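Local coordinates for protein thioredoxin reductase (Streptococcus pyogenes, PDB 5UWY) that probably uses NADPH and a bound FAD to reduce the active-site disulphide of thioredoxin through a redox-active cysteine pair of its own, at residues 212-217 with 225-230; 115-120 with 233-238; 48-53 with 282-287. One frame throughout, in Å; residues are numbered along the deposited sequence.

Contact 1. Residues 212-217 with 225-230; sequences VSNVLI and VTDHAF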
loop_
_atom_site.group_PDB
_atom_site.type_symbol
_atom_site.label_atom_id
_atom_site.label_comp_id
_atom_site.label_asym_id
_atom_site.label_seq_id
_atom_site.Cartn_x
_atom_site.Cartn_y
_atom_site.Cartn_z
ATOM N N VAL A 212 -0.316 9.872 29.852
ATOM C CA VAL A 212 -1.448 9.554 30.708
ATOM C C VAL A 212 -0.929 8.818 31.933
ATOM O O VAL A 212 -0.170 7.847 31.816
ATOM C CB VAL A 212 -2.494 8.720 29.953
ATOM C CG1 VAL A 212 -3.312 7.872 30.922
ATOM C CG2 VAL A 212 -3.407 9.626 29.155
ATOM N N SER A 213 -1.312 9.294 33.115
ATOM C CA SER A 213 -0.894 8.669 34.359
ATOM C C SER A 213 -2.028 8.002 35.117
ATOM O O SER A 213 -1.789 7.007 35.802
ATOM C CB SER A 213 -0.219 9.701 35.272
ATOM O OG SER A 213 -1.176 10.438 36.009
ATOM N N ASN A 214 -3.255 8.509 35.005
ATOM C CA ASN A 214 -4.362 7.947 35.767
ATOM C C ASN A 214 -5.675 8.382 35.135
ATOM O O ASN A 214 -5.719 9.311 34.328
ATOM C CB ASN A 214 -4.302 8.376 37.236
ATOM C CG ASN A 214 -4.310 9.881 37.401
ATOM O OD1 ASN A 214 -5.327 10.471 37.763
ATOM N ND2 ASN A 214 -3.175 10.514 37.128
ATOM N N VAL A 215 -6.746 7.682 35.507
ATOM C CA VAL A 215 -8.090 7.970 35.016
ATOM C C VAL A 215 -9.064 7.872 36.183
ATOM O O VAL A 215 -8.985 6.943 36.997
ATOM C CB VAL A 215 -8.509 7.014 33.874
ATOM C CG1 VAL A 215 -9.842 7.443 33.279
ATOM C CG2 VAL A 215 -7.444 6.951 32.787
ATOM N N LEU A 216 -9.968 8.846 36.275
ATOM C CA LEU A 216 -11.079 8.811 37.218
ATOM C C LEU A 216 -12.249 8.085 36.571
ATOM O O LEU A 216 -12.744 8.517 35.514
ATOM C CB LEU A 216 -11.516 10.215 37.633
ATOM C CG LEU A 216 -10.539 11.210 38.251
ATOM C CD1 LEU A 216 -11.273 12.514 38.541
ATOM C CD2 LEU A 216 -9.915 10.644 39.510
ATOM N N ILE A 217 -12.698 7.012 37.224
ATOM C CA ILE A 217 -13.774 6.149 36.748
ATOM C C ILE A 217 -14.962 6.301 37.690
ATOM O O ILE A 217 -14.827 6.125 38.910
ATOM C CB ILE A 217 -13.329 4.678 36.666
ATOM C CG1 ILE A 217 -12.521 4.423 35.392
ATOM C CG2 ILE A 217 -14.528 3.745 36.736
ATOM C CD1 ILE A 217 -11.063 4.801 35.503
ATOM N N VAL A 225 -16.838 8.028 42.489
ATOM C CA VAL A 225 -15.683 8.068 41.598
ATOM C C VAL A 225 -14.490 7.445 42.303
ATOM O O VAL A 225 -14.248 7.704 43.488
ATOM C CB VAL A 225 -15.370 9.514 41.167
ATOM C CG1 VAL A 225 -14.200 9.542 40.194
ATOM C CG2 VAL A 225 -16.598 10.168 40.561
ATOM N N THR A 226 -13.733 6.628 41.576
ATOM C CA THR A 226 -12.478 6.095 42.079
ATOM C C THR A 226 -11.418 6.230 40.990
ATOM O O THR A 226 -11.694 6.012 39.804
ATOM C CB THR A 226 -12.626 4.625 42.534
ATOM O OG1 THR A 226 -13.273 4.595 43.813
ATOM C CG2 THR A 226 -11.265 3.948 42.663
ATOM N N ASP A 227 -10.213 6.630 41.401
ATOM C CA ASP A 227 -9.083 6.856 40.501
ATOM C C ASP A 227 -8.303 5.553 40.349
ATOM O O ASP A 227 -8.145 4.792 41.305
ATOM C CB ASP A 227 -8.196 7.986 41.063
ATOM C CG ASP A 227 -6.842 8.147 40.340
ATOM O OD1 ASP A 227 -6.422 7.287 39.539
ATOM O OD2 ASP A 227 -6.181 9.171 40.588
ATOM N N HIS A 228 -7.845 5.283 39.130
ATOM C CA HIS A 228 -7.017 4.122 38.839
ATOM C C HIS A 228 -5.813 4.564 38.013
ATOM O O HIS A 228 -5.890 5.520 37.237
ATOM C CB HIS A 228 -7.804 3.025 38.099
ATOM C CG HIS A 228 -9.128 2.693 38.716
ATOM N ND1 HIS A 228 -10.147 3.614 38.849
ATOM C CD2 HIS A 228 -9.586 1.546 39.267
ATOM C CE1 HIS A 228 -11.183 3.039 39.432
ATOM N NE2 HIS A 228 -10.867 1.786 39.703
ATOM N N ALA A 229 -4.684 3.886 38.213
ATOM C CA ALA A 229 -3.426 4.240 37.562
ATOM C C ALA A 229 -3.275 3.450 36.266
ATOM O O ALA A 229 -3.251 2.212 36.283
ATOM C CB ALA A 229 -2.238 3.981 38.489
ATOM N N PHE A 230 -3.153 4.163 35.147
ATOM C CA PHE A 230 -3.011 3.533 33.841
ATOM C C PHE A 230 -1.972 4.271 33.015
ATOM O O PHE A 230 -1.997 5.502 32.926
ATOM C CB PHE A 230 -4.343 3.506 33.088
ATOM C CG PHE A 230 -5.353 2.582 33.690
ATOM C CD1 PHE A 230 -5.135 1.214 33.699
ATOM C CD2 PHE A 230 -6.519 3.076 34.246
ATOM C CE1 PHE A 230 -6.063 0.356 34.255
ATOM C CE2 PHE A 230 -7.449 2.223 34.800
ATOM C CZ PHE A 230 -7.220 0.863 34.807
#
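Ile217 and His228 meet across a pair of antiparallel strands, with side chains at about a right angle, and the isoleucine can be followed outward. Its CB lies near Thr226 O and sits beside the ring, 3.9 Å from His228 CE1. With CG1 anti to the carbonyl carbon (chi1 -80°), the longer branch leaves on the backbone N side, and its tip, CD1, comes 3.7 Å from His228 ND1 and also lies, more loosely, near the edge of the Phe230 ring. Val215 lies on the same face of the sheet, where its CG2 reaches Phe230 CD2 obliquely, and Val215 O lies at the histidine edge.

The other face carries Leu216 and Asp227. Leu216 sends CD2 to within 3.5 Å of Asp227 CB, while its own CB touches Val225 CG1.

Between the faces runs a regular ladder: Val215 and His228 exchange two backbone bonds, as do Ile217 and Thr226, all 2.9 Å from N to O. At the far end the bond from Phe230 N to Ser213 O is longer, at 3.2 Å, and its donor stands above the carbonyl plane. There Ser213 and Asn214 both face Gln206 of strand 200-207 in a classic beta bulge. Phe230 then turns in against strands 145-149 and 168-172. The arrangement is a beta hairpin, the last two strands of the three-stranded antiparallel meander that accompanies the Rossmann-type NADPH domain in this family.

Contact 2. Residues 115-120 with 233-238; sequences RVLGVP and VFIYVG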
loop_
_atom_site.group_PDB
_atom_site.type_symbol
_atom_site.label_atom_id
_atom_site.label_comp_id
_atom_site.label_asym_id
_atom_site.label_seq_id
_atom_site.Cartn_x
_atom_site.Cartn_y
_atom_site.Cartn_z
ATOM N N ARG A 115 -14.755 8.379 16.353
ATOM C CA ARG A 115 -15.707 8.919 17.314
ATOM C C ARG A 115 -15.039 9.050 18.677
ATOM O O ARG A 115 -14.117 8.303 19.014
ATOM C CB ARG A 115 -16.954 8.037 17.408
ATOM C CG ARG A 115 -17.787 8.019 16.134
ATOM C CD ARG A 115 -18.922 7.001 16.189
ATOM N NE ARG A 115 -20.161 7.592 16.689
ATOM C CZ ARG A 115 -20.692 7.322 17.877
ATOM N NH1 ARG A 115 -20.093 6.464 18.692
ATOM N NH2 ARG A 115 -21.822 7.912 18.250
ATOM N N VAL A 116 -15.493 10.025 19.461
ATOM C CA VAL A 116 -14.857 10.359 20.726
ATOM C C VAL A 116 -15.826 10.071 21.869
ATOM O O VAL A 116 -16.994 9.744 21.660
ATOM C CB VAL A 116 -14.375 11.821 20.766
ATOM C CG1 VAL A 116 -13.337 12.066 19.681
ATOM C CG2 VAL A 116 -15.549 12.768 20.606
ATOM N N LEU A 117 -15.316 10.200 23.092
ATOM C CA LEU A 117 -16.072 9.855 24.290
ATOM C C LEU A 117 -16.741 11.051 24.950
ATOM O O LEU A 117 -17.735 10.871 25.660
ATOM C CB LEU A 117 -15.154 9.175 25.310
ATOM C CG LEU A 117 -15.668 7.941 26.049
ATOM C CD1 LEU A 117 -16.565 7.114 25.148
ATOM C CD2 LEU A 117 -14.492 7.111 26.534
ATOM N N GLY A 118 -16.229 12.260 24.734
ATOM C CA GLY A 118 -16.764 13.434 25.394
ATOM C C GLY A 118 -16.248 13.652 26.795
ATOM O O GLY A 118 -16.986 14.159 27.647
ATOM N N VAL A 119 -14.997 13.293 27.061
ATOM C CA VAL A 119 -14.440 13.306 28.410
ATOM C C VAL A 119 -13.341 14.360 28.481
ATOM O O VAL A 119 -12.524 14.463 27.556
ATOM C CB VAL A 119 -13.917 11.911 28.792
ATOM C CG1 VAL A 119 -12.862 11.995 29.882
ATOM C CG2 VAL A 119 -15.070 11.012 29.217
ATOM N N PRO A 120 -13.289 15.174 29.538
ATOM C CA PRO A 120 -12.200 16.153 29.655
ATOM C C PRO A 120 -10.872 15.452 29.898
ATOM O O PRO A 120 -10.749 14.615 30.796
ATOM C CB PRO A 120 -12.618 17.010 30.853
ATOM C CG PRO A 120 -13.492 16.115 31.661
ATOM C CD PRO A 120 -14.224 15.246 30.675
ATOM N N VAL A 233 -4.660 4.563 27.675
ATOM C CA VAL A 233 -6.078 4.334 27.449
ATOM C C VAL A 233 -6.311 4.204 25.947
ATOM O O VAL A 233 -5.739 4.963 25.149
ATOM C CB VAL A 233 -6.952 5.439 28.089
ATOM C CG1 VAL A 233 -7.076 6.649 27.196
ATOM C CG2 VAL A 233 -8.339 4.881 28.470
ATOM N N PHE A 234 -7.067 3.177 25.566
ATOM C CA PHE A 234 -7.482 2.919 24.198
ATOM C C PHE A 234 -9.002 2.843 24.156
ATOM O O PHE A 234 -9.623 2.083 24.912
ATOM C CB PHE A 234 -6.824 1.637 23.641
ATOM C CG PHE A 234 -5.314 1.691 23.592
ATOM C CD1 PHE A 234 -4.561 1.608 24.749
ATOM C CD2 PHE A 234 -4.655 1.879 22.383
ATOM C CE1 PHE A 234 -3.170 1.679 24.705
ATOM C CE2 PHE A 234 -3.261 1.953 22.336
ATOM C CZ PHE A 234 -2.520 1.851 23.495
ATOM N N ILE A 235 -9.587 3.687 23.313
ATOM C CA ILE A 235 -11.024 3.844 23.189
ATOM C C ILE A 235 -11.411 3.514 21.764
ATOM O O ILE A 235 -10.821 4.035 20.809
ATOM C CB ILE A 235 -11.485 5.270 23.528
ATOM C CG1 ILE A 235 -10.854 5.739 24.829
ATOM C CG2 ILE A 235 -13.022 5.339 23.594
ATOM C CD1 ILE A 235 -10.685 7.239 24.906
ATOM N N TYR A 236 -12.396 2.647 21.625
ATOM C CA TYR A 236 -13.063 2.439 20.351
ATOM C C TYR A 236 -14.564 2.525 20.562
ATOM O O TYR A 236 -15.137 1.709 21.290
ATOM C CB TYR A 236 -12.696 1.115 19.687
ATOM C CG TYR A 236 -12.697 1.395 18.206
ATOM C CD1 TYR A 236 -13.541 0.747 17.323
ATOM C CD2 TYR A 236 -11.916 2.408 17.723
ATOM C CE1 TYR A 236 -13.543 1.072 15.940
ATOM C CE2 TYR A 236 -11.903 2.738 16.387
ATOM C CZ TYR A 236 -12.704 2.078 15.516
ATOM O OH TYR A 236 -12.615 2.475 14.188
ATOM N N VAL A 237 -15.194 3.528 19.952
ATOM C CA VAL A 237 -16.631 3.721 20.048
ATOM C C VAL A 237 -17.318 3.681 18.698
ATOM O O VAL A 237 -18.503 3.986 18.613
ATOM C CB VAL A 237 -16.949 5.040 20.782
ATOM C CG1 VAL A 237 -16.828 4.850 22.280
ATOM C CG2 VAL A 237 -16.009 6.135 20.324
ATOM N N GLY A 238 -16.613 3.293 17.642
ATOM C CA GLY A 238 -17.074 3.437 16.280
ATOM C C GLY A 238 -16.295 4.509 15.534
ATOM O O GLY A 238 -15.500 5.256 16.105
#
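Arg115 folds over Val237 and Gly238 and grips the carbonyl groups of both. Its backbone N bonds Gly238 O at 3.2 Å, while CB, CG and CD lie close to that same carbonyl group. The chain then bends at chi3 (92°), carrying NE round, and at its end NH1 donates to Val237 O over 2.9 Å. This second bond is not straight (133° at the hydrogen): the nitrogen stands above the carbonyl plane, and the oxygen lies at the guanidinium edge, somewhat tilted from its plane.

The segments lie where the chain passes between domains. Strands 112-114 and 239-241 flank the contact, consistent with the two antiparallel connections that join the FAD and NADPH domains of bacterial thioredoxin reductases.

Beyond the arginine, Leu117 divides its two methyl groups. CD1 reaches Val237 CG1 at 3.7 Å with the side chains crossing at about a right angle, whereas CD2 meets Ile235 CG2, also at 3.7 Å, on a more slanting course. Ile235 belongs to strand 232-235 of the parallel sheet, and Val149 on the adjacent strand touches both it and Leu117. The backbone N of Leu117 is held by Glu122 OE2.

Contact 3. Residues 48-53 with 282-287; sequences IENYPG and LRQITT. With FAD (flavin-adenine dinucleotide), chain B.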
loop_
_atom_site.group_PDB
_atom_site.type_symbol
_atom_site.label_atom_id
_atom_site.label_comp_id
_atom_site.label_asym_id
_atom_site.label_seq_id
_atom_site.Cartn_x
_atom_site.Cartn_y
_atom_site.Cartn_z
ATOM N N ILE A 48 5.001 7.522 14.606
ATOM C CA ILE A 48 4.586 6.472 13.680
ATOM C C ILE A 48 5.797 5.601 13.380
ATOM O O ILE A 48 6.806 6.093 12.861
ATOM C CB ILE A 48 3.998 7.040 12.377
ATOM C CG1 ILE A 48 2.868 8.027 12.676
ATOM C CG2 ILE A 48 3.509 5.913 11.483
ATOM C CD1 ILE A 48 2.454 8.860 11.481
ATOM N N GLU A 49 5.696 4.306 13.692
ATOM C CA GLU A 49 6.818 3.391 13.510
ATOM C C GLU A 49 6.448 2.177 12.665
ATOM O O GLU A 49 7.171 1.176 12.686
ATOM C CB GLU A 49 7.370 2.938 14.864
ATOM C CG GLU A 49 8.156 4.010 15.600
ATOM C CD GLU A 49 8.812 3.489 16.865
ATOM O OE1 GLU A 49 8.667 2.283 17.161
ATOM O OE2 GLU A 49 9.471 4.286 17.563
ATOM N N ASN A 50 5.343 2.236 11.920
ATOM C CA ASN A 50 4.969 1.148 11.024
ATOM C C ASN A 50 4.789 1.618 9.585
ATOM O O ASN A 50 4.077 0.972 8.810
ATOM C CB ASN A 50 3.705 0.437 11.516
ATOM C CG ASN A 50 2.531 1.373 11.678
ATOM O OD1 ASN A 50 2.636 2.576 11.436
ATOM N ND2 ASN A 50 1.395 0.823 12.089
ATOM N N TYR A 51 5.415 2.733 9.211
ATOM C CA TYR A 51 5.498 3.113 7.810
ATOM C C TYR A 51 6.868 2.732 7.280
ATOM O O TYR A 51 7.878 3.282 7.749
ATOM C CB TYR A 51 5.254 4.607 7.618
ATOM C CG TYR A 51 5.163 4.984 6.155
ATOM C CD1 TYR A 51 4.131 4.502 5.364
ATOM C CD2 TYR A 51 6.115 5.803 5.563
ATOM C CE1 TYR A 51 4.042 4.828 4.026
ATOM C CE2 TYR A 51 6.033 6.138 4.219
ATOM C CZ TYR A 51 4.992 5.646 3.458
ATOM O OH TYR A 51 4.896 5.970 2.124
ATOM N N PRO A 52 6.953 1.808 6.323
ATOM C CA PRO A 52 8.262 1.358 5.836
ATOM C C PRO A 52 9.087 2.507 5.279
ATOM O O PRO A 52 8.560 3.471 4.719
ATOM C CB PRO A 52 7.900 0.345 4.742
ATOM C CG PRO A 52 6.524 -0.103 5.080
ATOM C CD PRO A 52 5.849 1.099 5.659
ATOM N N GLY A 53 10.401 2.393 5.445
ATOM C CA GLY A 53 11.317 3.438 5.047
ATOM C C GLY A 53 11.541 4.517 6.083
ATOM O O GLY A 53 12.313 5.450 5.825
ATOM N N LEU A 282 -8.220 -3.241 7.352
ATOM C CA LEU A 282 -7.014 -2.660 7.925
ATOM C C LEU A 282 -6.842 -1.253 7.369
ATOM O O LEU A 282 -6.675 -1.075 6.158
ATOM C CB LEU A 282 -5.797 -3.536 7.634
ATOM C CG LEU A 282 -4.478 -2.908 8.062
ATOM C CD1 LEU A 282 -4.274 -3.103 9.552
ATOM C CD2 LEU A 282 -3.310 -3.500 7.299
ATOM N N ARG A 283 -6.899 -0.258 8.249
ATOM C CA ARG A 283 -6.843 1.152 7.864
ATOM C C ARG A 283 -5.524 1.742 8.366
ATOM O O ARG A 283 -5.405 2.142 9.527
ATOM C CB ARG A 283 -8.055 1.894 8.421
ATOM C CG ARG A 283 -9.279 1.802 7.524
ATOM C CD ARG A 283 -10.530 2.368 8.188
ATOM N NE ARG A 283 -11.700 2.273 7.315
ATOM C CZ ARG A 283 -12.654 1.352 7.422
ATOM N NH1 ARG A 283 -12.603 0.437 8.381
ATOM N NH2 ARG A 283 -13.671 1.349 6.572
ATOM N N GLN A 284 -4.533 1.784 7.476
ATOM C CA GLN A 284 -3.193 2.240 7.816
ATOM C C GLN A 284 -2.667 3.123 6.697
ATOM O O GLN A 284 -3.224 3.163 5.598
ATOM C CB GLN A 284 -2.233 1.067 8.039
ATOM C CG GLN A 284 -2.660 0.074 9.095
ATOM C CD GLN A 284 -2.649 0.660 10.489
ATOM O OE1 GLN A 284 -1.612 1.108 10.979
ATOM N NE2 GLN A 284 -3.804 0.654 11.140
ATOM N N ILE A 285 -1.560 3.819 6.978
ATOM C CA ILE A 285 -0.928 4.637 5.945
ATOM C C ILE A 285 -0.446 3.751 4.796
ATOM O O ILE A 285 -0.463 4.167 3.631
ATOM C CB ILE A 285 0.224 5.495 6.534
ATOM C CG1 ILE A 285 -0.296 6.612 7.441
ATOM C CG2 ILE A 285 1.049 6.153 5.439
ATOM C CD1 ILE A 285 0.561 6.849 8.676
ATOM N N THR A 286 -0.055 2.509 5.101
ATOM C CA THR A 286 0.477 1.585 4.098
ATOM C C THR A 286 -0.616 1.083 3.159
ATOM O O THR A 286 -0.373 0.832 1.958
ATOM C CB THR A 286 1.122 0.408 4.817
ATOM O OG1 THR A 286 0.207 -0.092 5.801
ATOM C CG2 THR A 286 2.352 0.879 5.538
ATOM N N THR A 287 -1.813 0.878 3.715
ATOM C CA THR A 287 -2.991 0.540 2.934
ATOM C C THR A 287 -3.478 1.732 2.136
ATOM O O THR A 287 -3.771 1.589 0.955
ATOM C CB THR A 287 -4.110 0.028 3.852
ATOM O OG1 THR A 287 -4.710 1.133 4.539
ATOM C CG2 THR A 287 -3.527 -0.919 4.866
HETATM P PA FAD B . -7.567 10.734 6.147
HETATM O O1A FAD B . -6.114 11.027 6.253
HETATM O O2A FAD B . -8.336 10.635 7.468
HETATM O O5B FAD B . -8.287 11.796 5.264
HETATM C C5B FAD B . -8.974 12.916 5.860
HETATM C C4B FAD B . -8.795 14.132 4.995
HETATM O O4B FAD B . -10.023 14.391 4.274
HETATM C C3B FAD B . -8.451 15.415 5.757
HETATM O O3B FAD B . -7.371 16.113 5.143
HETATM C C2B FAD B . -9.761 16.207 5.714
HETATM O O2B FAD B . -9.512 17.609 5.743
HETATM C C1B FAD B . -10.310 15.765 4.360
HETATM N N9A FAD B . -11.749 15.964 4.181
HETATM C C8A FAD B . -12.775 15.276 4.775
HETATM N N7A FAD B . -13.973 15.677 4.416
HETATM C C5A FAD B . -13.714 16.700 3.519
HETATM C C6A FAD B . -14.563 17.542 2.773
HETATM N N6A FAD B . -15.895 17.480 2.820
HETATM N N1A FAD B . -13.980 18.462 1.970
HETATM C C2A FAD B . -12.648 18.527 1.921
HETATM N N3A FAD B . -11.752 17.787 2.575
HETATM C C4A FAD B . -12.355 16.888 3.362
HETATM N N1 FAD B . -1.631 5.429 10.965
HETATM C C2 FAD B . -0.573 4.565 10.956
HETATM O O2 FAD B . -0.139 4.079 9.904
HETATM N N3 FAD B . 0.041 4.222 12.149
HETATM C C4 FAD B . -0.314 4.670 13.403
HETATM O O4 FAD B . 0.310 4.293 14.394
HETATM C C4X FAD B . -1.442 5.582 13.404
HETATM N N5 FAD B . -1.847 6.053 14.550
HETATM C C5X FAD B . -2.925 6.922 14.554
HETATM C C6 FAD B . -3.366 7.433 15.773
HETATM C C7 FAD B . -4.441 8.311 15.835
HETATM C C7M FAD B . -4.888 8.841 17.172
HETATM C C8 FAD B . -5.094 8.691 14.651
HETATM C C8M FAD B . -6.262 9.641 14.683
HETATM C C9 FAD B . -4.656 8.183 13.430
HETATM C C9A FAD B . -3.580 7.304 13.373
HETATM N N10 FAD B . -3.119 6.758 12.154
HETATM C C10 FAD B . -2.039 5.902 12.134
HETATM C "C1'" FAD B . -3.737 7.147 10.873
HETATM C "C2'" FAD B . -4.708 6.115 10.310
HETATM O "O2'" FAD B . -4.017 5.130 9.541
HETATM C "C3'" FAD B . -5.716 6.823 9.403
HETATM O "O3'" FAD B . -6.806 5.936 9.193
HETATM C "C4'" FAD B . -5.188 7.287 8.039
HETATM O "O4'" FAD B . -4.380 8.452 8.208
HETATM C "C5'" FAD B . -6.309 7.584 7.063
HETATM O "O5'" FAD B . -5.751 8.027 5.807
HETATM P P FAD B . -6.680 8.509 4.624
HETATM O O1P FAD B . -7.390 7.296 4.016
HETATM O O2P FAD B . -5.962 9.338 3.623
HETATM O O3P FAD B . -7.792 9.379 5.357
#
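Asn50 and Gln284 bring their side-chain amides together at about a right angle beside the flavin pyrimidine, and three polar links run from the two segments directly to FAD. The backbone N of Ile285 donates to flavin O2 over 3.3 Å in an almost straight bond (169°). Flavin N3 donates to Asn50 OD1 at 3.2 Å, so N3 and O2 are each read by a different segment. Farther along the cofactor, the ribityl O2' makes a weak bond to Arg283 O.

Behind these links lie further polar contacts. Asn50 CG lies between its backbone N and carbonyl carbon (chi1 57°), which carries the amide toward the flavin and Gln284. At the end of the side chain, ND2 makes a weak bond to Gln284 OE1 at 3.2 Å, the two amide planes standing 75° apart. Gln284 occupies the N-cap position, and its carbonyl O receives Thr287 OG1 at 2.7 Å. Because Ile285 opens the helix, the helix end would be expected to polarise O2 and might favour negative charge on the reduced flavin.

Apolar contacts join the segments beside the flavin. Ile48 and Ile285 meet tip to tip, CD1 to CD1, at 3.9 Å, and Ile285 CD1 also lies against flavin C2 and O2. The other branch of Ile285, CG2, lies 3.5 Å from Tyr51 CD1, the two side chains crossing at about a right angle. Thr286 CG2 rests 3.5 Å from Pro52 CD.

The subunit interface adjoins: Tyr51 OH is hydrogen-bonded to Pro52 O of the second subunit, and Tyr51 OH of that subunit to Pro52 O here, while Thr286 OG1 pairs with Tyr22 OH of the second subunit. Thus the loop between strand 30-34 and helix 59-71 is joined to the start of the C-terminal helix 285-304, with the flavin pyrimidine bonded to both and the second subunit close by.

The three contacts step from the flavin out to the antiparallel sheet of contact 1. Contact 3 belongs to the FAD pocket; contact 2 lies probably at the passage between the FAD and NADPH domains, its centre about 22 Å away although the nearest atoms of the two are only about 6 Å apart. Contact 1 is farther out, about 31 Å from contact 3 between centres, and touches none of that site. Contacts 1 and 2 have centres about 15 Å apart, and their second segments follow closely in sequence, strand 225-229 leading into strand 232-235. Gln284 of contact 3 also touches Cys133, which forms a disulphide with Cys136, consistent with the pair lying near the flavin.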